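Local coordinates for XAC2610 protein (Xanthomonas axonopodis pv. citri, PDB 4QTQ) that binds calcium and probably acts as an immunity protein that inhibits a peptidoglycan hydrolase effector linked to a type IV secretion system used in bacterial killing, at residues P8-A13 with T77-P82; S50-V55 with P62-P67; Q138-I143 with N179-I184. All coordinates share one frame; numbering follows the deposited sequence.

Contact 1: residues P8-A13 with T77-P82; sequences PSTANA and TFYHGP
T10 of edge strand 9-11 pairs with Y79 of strand 78-80, antiparallel and non-hydrogen-bonded, and the Y79 ring reaches as far as P8. Y79 and T10 share a face of the sheet; Y79 CG is anti to the backbone N (chi1 171°). Past CB and CG, Y79 CD1 meets T10 CG2 at 3.7 Å, the methyl sitting at the ring edge near its plane. Y79 CE1 then touches P8 CB at 3.9 Å. CZ also lies near this atom, and Y79 OH is 3.9 Å from P8 CB. At the tip, Y79 OH donates to P82 O over 2.7 Å, in the carbonyl plane and on a lone pair. On the other face, A13 CB packs at the edge of the F78 ring (4.2 Å to CE2). Reciprocal backbone bonds join S9 with H80 and A11 with F78. Past the strand ends side chains take over as acceptors: T77 N donates to N12 OD1 (2.8 Å), and A13 N to T77 OG1 (3.1 Å), a hydroxyl also bonded to D73 O. Strand 78-80 lies between 9-11 and 94-97 in the mixed sheet, while strand 20-25 of the second sheet packs on F78 and S9, and K88 makes a cation-pi contact with Y79.

Contact 2: residues S50-V55 with P62-P67; sequences SPVVEV and PIALEP
V53 and L65 face each other as a hydrogen-bonded antiparallel pair in the hairpin of strands 52-56 and 63-65, their CB atoms 4.4 Å apart. The two side chains form one apolar ridge, which V55 and I63 extend on the same face of the sheet. The base of the L65 side chain settles against the opposite backbone, with L65 CB 3.4 Å from V53 O. The first torsion (chi1 -57°) stands CG anti to its own carbonyl carbon, and L65 CG lies 3.7 Å from V53 O. On the reverse face the methyl of A64 is met by V52, whose CG1 lies 4.2 Å from A64 CB. Farther along, E54 and P62 lie side by side and point the same way. The glutamate chain is extended beyond CG, crosses the I63 carbonyl with CG 3.6 Å from I63 O, and rests its carboxylate carbon against the proline, E54 CD to P62 CB 3.8 Å. At the open end of the hairpin two proline rings meet, P51 CG 4.3 Å from P67 CG. A water beside them donates to P67 O over 2.8 Å and also reaches P51 O, at a separation too short to be taken at face value. Strand 63-65 is the outermost of a four-stranded antiparallel sheet, and strand 28-33 flanks 52-56 on its other side, bonding to V52 and E54. Beneath the apolar ridge lies the mixed sheet: I63 and L65 pack on L134, I63 also on F127, and L65 on Y125, the residue that P67 touches as well.

Contact 3: residues Q138-I143 with N179-I184; sequences QSLSDI and NEAVLI
S139 already points toward the strand, and its first torsion (chi1 70°) sets OG between its own backbone N and carbonyl carbon, within reach of A181 N. A181 N donates to S139 OG over 3.2 Å, nearly straight at 171°. The same hydroxyl is hydrogen-bonded to N137 OD1, just before the helix, so one oxygen joins the first turn to the start of the strand. E180 folds back beside the hydroxyl, a bend at chi2 (69°) bringing its CD round. E180 OE1 lies 3.3 Å from S139 OG, an approach that is close but not counted as a hydrogen bond. Two apolar side chains of the short helix meet the methyl of A181: L140 CD2 lies 3.7 Å and I143 CD1 3.9 Å from A181 CB, with S139 OG beside it at 3.8 Å. The patch is slight, 190 Å² over both sides. V182 to I184 make no contact with the helix segment. N137 bonds to both segments: its ND2 to N179 O, and its OD1 to the L140 N-H as well as to S139 OG. Helix 138-143 bridges two sheets: L140 packs on V124 and L126 of strand 121-128 and on L158 of strand 157-163, while I143 rests on Y174 of strand 168-176, next to strand 181-190.

Overall arrangement
From the N terminus, the chain sets down residues 8-13 and meets them again only at 77-82, where contact 1 closes a loop of 63 intervening residues. Nested inside that loop is contact 2, a local hairpin with six residues between its segments. Their centres lie about 17 Å apart and the contacts do not touch. Contact 3 opens later, in series, and closes with 35 residues between its segments. Its centre is about 24 Å from that of contact 1, on the opposite side of the chain's centre. Contact 1 adds an edge strand to the mixed sheet, contact 2 completes the edge of the four-stranded sheet, and contact 3 ties the helix following the mixed sheet to the C-terminal six-stranded sheet.

Contact 1: residues P8-A13 with T77-P82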
loop_
_atom_site.group_PDB
_atom_site.type_symbol
_atom_site.label_atom_id
_atom_site.label_comp_id
_atom_site.label_asym_id
_atom_site.label_seq_id
_atom_site.Cartn_x
_atom_site.Cartn_y
_atom_site.Cartn_z
ATOM N N PRO A 8 -9.693 -12.525 -6.434
ATOM C CA PRO A 8 -9.140 -11.227 -6.795
ATOM C C PRO A 8 -9.565 -10.818 -8.199
ATOM O O PRO A 8 -9.621 -11.668 -9.088
ATOM C CB PRO A 8 -7.635 -11.469 -6.741
ATOM C CG PRO A 8 -7.489 -12.894 -7.135
ATOM C CD PRO A 8 -8.697 -13.601 -6.583
ATOM N N SER A 9 -9.876 -9.534 -8.384
ATOM C CA SER A 9 -10.221 -8.995 -9.703
ATOM C C SER A 9 -9.394 -7.748 -10.004
ATOM O O SER A 9 -8.965 -7.041 -9.091
ATOM C CB SER A 9 -11.724 -8.696 -9.801
ATOM O OG SER A 9 -12.128 -7.671 -8.914
ATOM N N THR A 10 -9.148 -7.498 -11.289
ATOM C CA THR A 10 -8.360 -6.339 -11.720
ATOM C C THR A 10 -8.988 -5.649 -12.932
ATOM O O THR A 10 -9.923 -6.157 -13.550
ATOM C CB THR A 10 -6.907 -6.731 -12.083
ATOM O OG1 THR A 10 -6.882 -7.414 -13.342
ATOM C CG2 THR A 10 -6.294 -7.619 -11.014
ATOM N N ALA A 11 -8.451 -4.484 -13.267
ATOM C CA ALA A 11 -8.889 -3.753 -14.445
ATOM C C ALA A 11 -7.877 -2.680 -14.770
ATOM O O ALA A 11 -7.175 -2.178 -13.884
ATOM C CB ALA A 11 -10.258 -3.130 -14.215
ATOM N N ASN A 12 -7.800 -2.333 -16.045
ATOM C CA ASN A 12 -6.915 -1.272 -16.502
ATOM C C ASN A 12 -7.706 -0.185 -17.206
ATOM O O ASN A 12 -8.784 -0.436 -17.728
ATOM C CB ASN A 12 -5.844 -1.841 -17.430
ATOM C CG ASN A 12 -4.850 -2.731 -16.701
ATOM O OD1 ASN A 12 -4.523 -2.508 -15.535
ATOM N ND2 ASN A 12 -4.354 -3.739 -17.396
ATOM N N ALA A 13 -7.159 1.023 -17.201
ATOM C CA ALA A 13 -7.819 2.182 -17.775
ATOM C C ALA A 13 -6.795 3.279 -17.986
ATOM O O ALA A 13 -5.750 3.257 -17.364
ATOM C CB ALA A 13 -8.922 2.670 -16.848
ATOM N N THR A 77 -3.838 -0.816 -13.389
ATOM C CA THR A 77 -4.509 0.314 -12.774
ATOM C C THR A 77 -5.198 -0.037 -11.453
ATOM O O THR A 77 -4.889 0.561 -10.417
ATOM C CB THR A 77 -5.502 0.958 -13.758
ATOM O OG1 THR A 77 -4.900 1.037 -15.059
ATOM C CG2 THR A 77 -5.894 2.357 -13.283
ATOM N N PHE A 78 -6.098 -1.020 -11.485
ATOM C CA PHE A 78 -6.911 -1.370 -10.315
ATOM C C PHE A 78 -6.756 -2.820 -9.918
ATOM O O PHE A 78 -6.715 -3.718 -10.772
ATOM C CB PHE A 78 -8.397 -1.149 -10.582
ATOM C CG PHE A 78 -8.745 0.240 -11.006
ATOM C CD1 PHE A 78 -8.848 1.257 -10.070
ATOM C CD2 PHE A 78 -9.014 0.528 -12.336
ATOM C CE1 PHE A 78 -9.184 2.546 -10.458
ATOM C CE2 PHE A 78 -9.368 1.808 -12.725
ATOM C CZ PHE A 78 -9.450 2.818 -11.786
ATOM N N TYR A 79 -6.708 -3.043 -8.610
ATOM C CA TYR A 79 -6.725 -4.383 -8.049
ATOM C C TYR A 79 -7.696 -4.437 -6.867
ATOM O O TYR A 79 -7.743 -3.531 -6.028
ATOM C CB TYR A 79 -5.312 -4.807 -7.647
ATOM C CG TYR A 79 -5.231 -6.103 -6.863
ATOM C CD1 TYR A 79 -5.169 -7.348 -7.506
ATOM C CD2 TYR A 79 -5.213 -6.080 -5.468
ATOM C CE1 TYR A 79 -5.089 -8.524 -6.775
ATOM C CE2 TYR A 79 -5.132 -7.243 -4.732
ATOM C CZ TYR A 79 -5.067 -8.457 -5.376
ATOM O OH TYR A 79 -4.989 -9.583 -4.592
ATOM N N HIS A 80 -8.484 -5.497 -6.825
ATOM C CA HIS A 80 -9.409 -5.749 -5.736
ATOM C C HIS A 80 -9.148 -7.171 -5.268
ATOM O O HIS A 80 -9.319 -8.125 -6.019
ATOM C CB HIS A 80 -10.847 -5.551 -6.229
ATOM C CG HIS A 80 -11.897 -5.700 -5.166
ATOM N ND1 HIS A 80 -13.236 -5.835 -5.469
ATOM C CD2 HIS A 80 -11.813 -5.751 -3.817
ATOM C CE1 HIS A 80 -13.931 -5.952 -4.352
ATOM N NE2 HIS A 80 -13.091 -5.909 -3.334
ATOM N N GLY A 81 -8.673 -7.303 -4.038
ATOM C CA GLY A 81 -8.336 -8.604 -3.493
ATOM C C GLY A 81 -7.441 -8.496 -2.283
ATOM O O GLY A 81 -7.121 -7.382 -1.838
ATOM N N PRO A 82 -7.017 -9.649 -1.741
ATOM C CA PRO A 82 -6.179 -9.625 -0.552
ATOM C C PRO A 82 -4.714 -9.284 -0.867
ATOM O O PRO A 82 -4.265 -9.418 -2.025
ATOM C CB PRO A 82 -6.311 -11.054 -0.000
ATOM C CG PRO A 82 -6.817 -11.902 -1.135
ATOM C CD PRO A 82 -7.140 -11.009 -2.299
#

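Contact 2: residues S50-V55 with P62-P67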
loop_
_atom_site.group_PDB
_atom_site.type_symbol
_atom_site.label_atom_id
_atom_site.label_comp_id
_atom_site.label_asym_id
_atom_site.label_seq_id
_atom_site.Cartn_x
_atom_site.Cartn_y
_atom_site.Cartn_z
ATOM N N SER A 50 -4.024 18.192 -7.746
ATOM C CA SER A 50 -5.285 17.899 -7.068
ATOM C C SER A 50 -6.021 16.725 -7.673
ATOM O O SER A 50 -7.207 16.835 -7.978
ATOM C CB SER A 50 -6.187 19.130 -7.069
ATOM O OG SER A 50 -5.447 20.275 -6.710
ATOM N N PRO A 51 -5.331 15.582 -7.831
ATOM C CA PRO A 51 -6.033 14.416 -8.348
ATOM C C PRO A 51 -7.084 13.964 -7.341
ATOM O O PRO A 51 -6.862 14.090 -6.141
ATOM C CB PRO A 51 -4.922 13.373 -8.481
ATOM C CG PRO A 51 -3.968 13.736 -7.406
ATOM C CD PRO A 51 -3.969 15.239 -7.369
ATOM N N VAL A 52 -8.212 13.456 -7.838
ATOM C CA VAL A 52 -9.306 12.969 -6.989
ATOM C C VAL A 52 -9.590 11.518 -7.338
ATOM O O VAL A 52 -9.773 11.191 -8.502
ATOM C CB VAL A 52 -10.600 13.783 -7.194
ATOM C CG1 VAL A 52 -11.758 13.177 -6.403
ATOM C CG2 VAL A 52 -10.379 15.239 -6.801
ATOM N N VAL A 53 -9.610 10.658 -6.324
ATOM C CA VAL A 53 -10.030 9.275 -6.485
ATOM C C VAL A 53 -11.328 9.120 -5.699
ATOM O O VAL A 53 -11.341 9.274 -4.472
ATOM C CB VAL A 53 -8.967 8.301 -5.962
ATOM C CG1 VAL A 53 -9.499 6.871 -5.942
ATOM C CG2 VAL A 53 -7.698 8.410 -6.809
ATOM N N GLU A 54 -12.419 8.856 -6.415
ATOM C CA GLU A 54 -13.732 8.712 -5.794
ATOM C C GLU A 54 -14.160 7.249 -5.792
ATOM O O GLU A 54 -14.172 6.605 -6.842
ATOM C CB GLU A 54 -14.780 9.546 -6.520
ATOM C CG GLU A 54 -16.065 9.690 -5.724
ATOM C CD GLU A 54 -17.152 10.388 -6.498
ATOM O OE1 GLU A 54 -17.759 9.750 -7.395
ATOM O OE2 GLU A 54 -17.412 11.569 -6.180
ATOM N N VAL A 55 -14.520 6.753 -4.604
ATOM C CA VAL A 55 -14.860 5.342 -4.384
ATOM C C VAL A 55 -16.304 5.237 -3.880
ATOM O O VAL A 55 -16.681 5.887 -2.891
ATOM C CB VAL A 55 -13.909 4.697 -3.348
ATOM C CG1 VAL A 55 -14.228 3.220 -3.155
ATOM C CG2 VAL A 55 -12.453 4.884 -3.757
ATOM N N PRO A 62 -20.871 7.973 -2.296
ATOM C CA PRO A 62 -19.496 8.114 -2.800
ATOM C C PRO A 62 -18.562 8.824 -1.820
ATOM O O PRO A 62 -18.980 9.762 -1.146
ATOM C CB PRO A 62 -19.674 8.961 -4.067
ATOM C CG PRO A 62 -21.071 8.674 -4.518
ATOM C CD PRO A 62 -21.868 8.482 -3.264
ATOM N N ILE A 63 -17.316 8.358 -1.743
ATOM C CA ILE A 63 -16.285 8.972 -0.906
ATOM C C ILE A 63 -15.137 9.456 -1.803
ATOM O O ILE A 63 -14.606 8.684 -2.609
ATOM C CB ILE A 63 -15.753 7.961 0.137
ATOM C CG1 ILE A 63 -16.903 7.491 1.048
ATOM C CG2 ILE A 63 -14.629 8.583 0.949
ATOM C CD1 ILE A 63 -16.616 6.234 1.846
ATOM N N ALA A 64 -14.767 10.728 -1.668
ATOM C CA ALA A 64 -13.682 11.326 -2.463
ATOM C C ALA A 64 -12.367 11.350 -1.682
ATOM O O ALA A 64 -12.318 11.816 -0.551
ATOM C CB ALA A 64 -14.057 12.742 -2.889
ATOM N N LEU A 65 -11.304 10.843 -2.288
ATOM C CA LEU A 65 -9.981 10.919 -1.706
ATOM C C LEU A 65 -9.199 11.946 -2.487
ATOM O O LEU A 65 -9.351 12.030 -3.714
ATOM C CB LEU A 65 -9.279 9.575 -1.792
ATOM C CG LEU A 65 -9.990 8.392 -1.156
ATOM C CD1 LEU A 65 -9.210 7.132 -1.462
ATOM C CD2 LEU A 65 -10.131 8.592 0.340
ATOM N N GLU A 66 -8.379 12.721 -1.779
ATOM C CA GLU A 66 -7.509 13.710 -2.397
ATOM C C GLU A 66 -6.035 13.445 -2.049
ATOM O O GLU A 66 -5.473 14.112 -1.176
ATOM C CB GLU A 66 -7.911 15.120 -1.973
ATOM C CG GLU A 66 -9.271 15.570 -2.498
ATOM C CD GLU A 66 -10.407 15.418 -1.497
ATOM O OE1 GLU A 66 -10.201 14.845 -0.397
ATOM O OE2 GLU A 66 -11.522 15.891 -1.817
ATOM N N PRO A 67 -5.407 12.467 -2.734
ATOM C CA PRO A 67 -3.993 12.177 -2.468
ATOM C C PRO A 67 -3.047 13.295 -2.939
ATOM O O PRO A 67 -3.350 14.039 -3.889
ATOM C CB PRO A 67 -3.744 10.873 -3.236
ATOM C CG PRO A 67 -4.757 10.876 -4.329
ATOM C CD PRO A 67 -5.968 11.580 -3.776
HETATM O O HOH W 1 -5.587 15.566 -4.526
#

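Contact 3: residues Q138-I143 with N179-I184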
loop_
_atom_site.group_PDB
_atom_site.type_symbol
_atom_site.label_atom_id
_atom_site.label_comp_id
_atom_site.label_asym_id
_atom_site.label_seq_id
_atom_site.Cartn_x
_atom_site.Cartn_y
_atom_site.Cartn_z
ATOM N N GLN A 138 -1.725 7.422 8.790
ATOM C CA GLN A 138 -0.308 7.776 8.785
ATOM C C GLN A 138 0.584 6.545 9.021
ATOM O O GLN A 138 1.536 6.316 8.272
ATOM C CB GLN A 138 -0.019 8.850 9.838
ATOM C CG GLN A 138 1.364 9.482 9.701
ATOM C CD GLN A 138 1.499 10.317 8.445
ATOM O OE1 GLN A 138 0.797 11.315 8.278
ATOM N NE2 GLN A 138 2.393 9.915 7.550
ATOM N N SER A 139 0.270 5.757 10.051
ATOM C CA SER A 139 1.135 4.645 10.434
ATOM C C SER A 139 1.242 3.627 9.304
ATOM O O SER A 139 2.329 3.153 9.008
ATOM C CB SER A 139 0.702 3.970 11.751
ATOM O OG SER A 139 -0.512 3.250 11.610
ATOM N N LEU A 140 0.127 3.310 8.656
ATOM C CA LEU A 140 0.154 2.330 7.567
ATOM C C LEU A 140 0.879 2.857 6.320
ATOM O O LEU A 140 1.675 2.148 5.714
ATOM C CB LEU A 140 -1.259 1.859 7.238
ATOM C CG LEU A 140 -1.853 0.928 8.303
ATOM C CD1 LEU A 140 -3.345 0.725 8.086
ATOM C CD2 LEU A 140 -1.144 -0.412 8.334
ATOM N N SER A 141 0.641 4.113 5.971
ATOM C CA SER A 141 1.285 4.726 4.817
ATOM C C SER A 141 2.780 4.757 5.023
ATOM O O SER A 141 3.566 4.524 4.084
ATOM C CB SER A 141 0.762 6.151 4.613
ATOM O OG SER A 141 -0.646 6.152 4.420
ATOM N N ASP A 142 3.165 5.078 6.252
ATOM C CA ASP A 142 4.567 5.154 6.631
ATOM C C ASP A 142 5.322 3.828 6.484
ATOM O O ASP A 142 6.519 3.835 6.258
ATOM C CB ASP A 142 4.711 5.643 8.067
ATOM C CG ASP A 142 4.683 7.165 8.194
ATOM O OD1 ASP A 142 4.687 7.898 7.177
ATOM O OD2 ASP A 142 4.670 7.638 9.351
ATOM N N ILE A 143 4.640 2.694 6.613
ATOM C CA ILE A 143 5.324 1.401 6.460
ATOM C C ILE A 143 5.920 1.273 5.061
ATOM O O ILE A 143 6.956 0.624 4.887
ATOM C CB ILE A 143 4.392 0.189 6.695
ATOM C CG1 ILE A 143 3.883 0.143 8.139
ATOM C CG2 ILE A 143 5.136 -1.112 6.406
ATOM C CD1 ILE A 143 2.723 -0.815 8.355
ATOM N N ASN A 179 -6.938 0.473 13.875
ATOM C CA ASN A 179 -6.415 1.513 12.989
ATOM C C ASN A 179 -4.960 1.912 13.249
ATOM O O ASN A 179 -4.511 2.935 12.748
ATOM C CB ASN A 179 -7.354 2.746 12.961
ATOM C CG ASN A 179 -7.184 3.683 14.165
ATOM O OD1 ASN A 179 -6.083 3.870 14.690
ATOM N ND2 ASN A 179 -8.285 4.297 14.587
ATOM N N GLU A 180 -4.219 1.084 13.988
ATOM C CA GLU A 180 -2.878 1.443 14.439
ATOM C C GLU A 180 -1.878 0.301 14.207
ATOM O O GLU A 180 -1.984 -0.758 14.826
ATOM C CB GLU A 180 -2.939 1.811 15.925
ATOM C CG GLU A 180 -1.667 2.401 16.513
ATOM C CD GLU A 180 -1.352 3.782 15.980
ATOM O OE1 GLU A 180 -0.994 3.906 14.783
ATOM O OE2 GLU A 180 -1.441 4.742 16.770
ATOM N N ALA A 181 -0.899 0.522 13.330
ATOM C CA ALA A 181 0.134 -0.478 13.055
ATOM C C ALA A 181 1.334 -0.235 13.953
ATOM O O ALA A 181 1.874 0.866 13.949
ATOM C CB ALA A 181 0.568 -0.424 11.603
ATOM N N VAL A 182 1.744 -1.262 14.701
ATOM C CA VAL A 182 2.902 -1.172 15.599
ATOM C C VAL A 182 3.937 -2.244 15.274
ATOM O O VAL A 182 3.607 -3.426 15.189
ATOM C CB VAL A 182 2.481 -1.308 17.079
ATOM C CG1 VAL A 182 3.695 -1.532 17.977
ATOM C CG2 VAL A 182 1.713 -0.071 17.507
ATOM N N LEU A 183 5.194 -1.831 15.120
ATOM C CA LEU A 183 6.271 -2.772 14.842
ATOM C C LEU A 183 6.478 -3.679 16.042
ATOM O O LEU A 183 6.669 -3.193 17.159
ATOM C CB LEU A 183 7.578 -2.036 14.524
ATOM C CG LEU A 183 8.773 -2.939 14.148
ATOM C CD1 LEU A 183 8.567 -3.525 12.761
ATOM C CD2 LEU A 183 10.073 -2.163 14.210
ATOM N N ILE A 184 6.460 -4.989 15.811
ATOM C CA ILE A 184 6.689 -5.959 16.890
ATOM C C ILE A 184 7.942 -6.813 16.692
ATOM O O ILE A 184 8.365 -7.498 17.612
ATOM C CB ILE A 184 5.483 -6.894 17.096
ATOM C CG1 ILE A 184 5.171 -7.690 15.823
ATOM C CG2 ILE A 184 4.263 -6.102 17.556
ATOM C CD1 ILE A 184 4.355 -8.931 16.105
#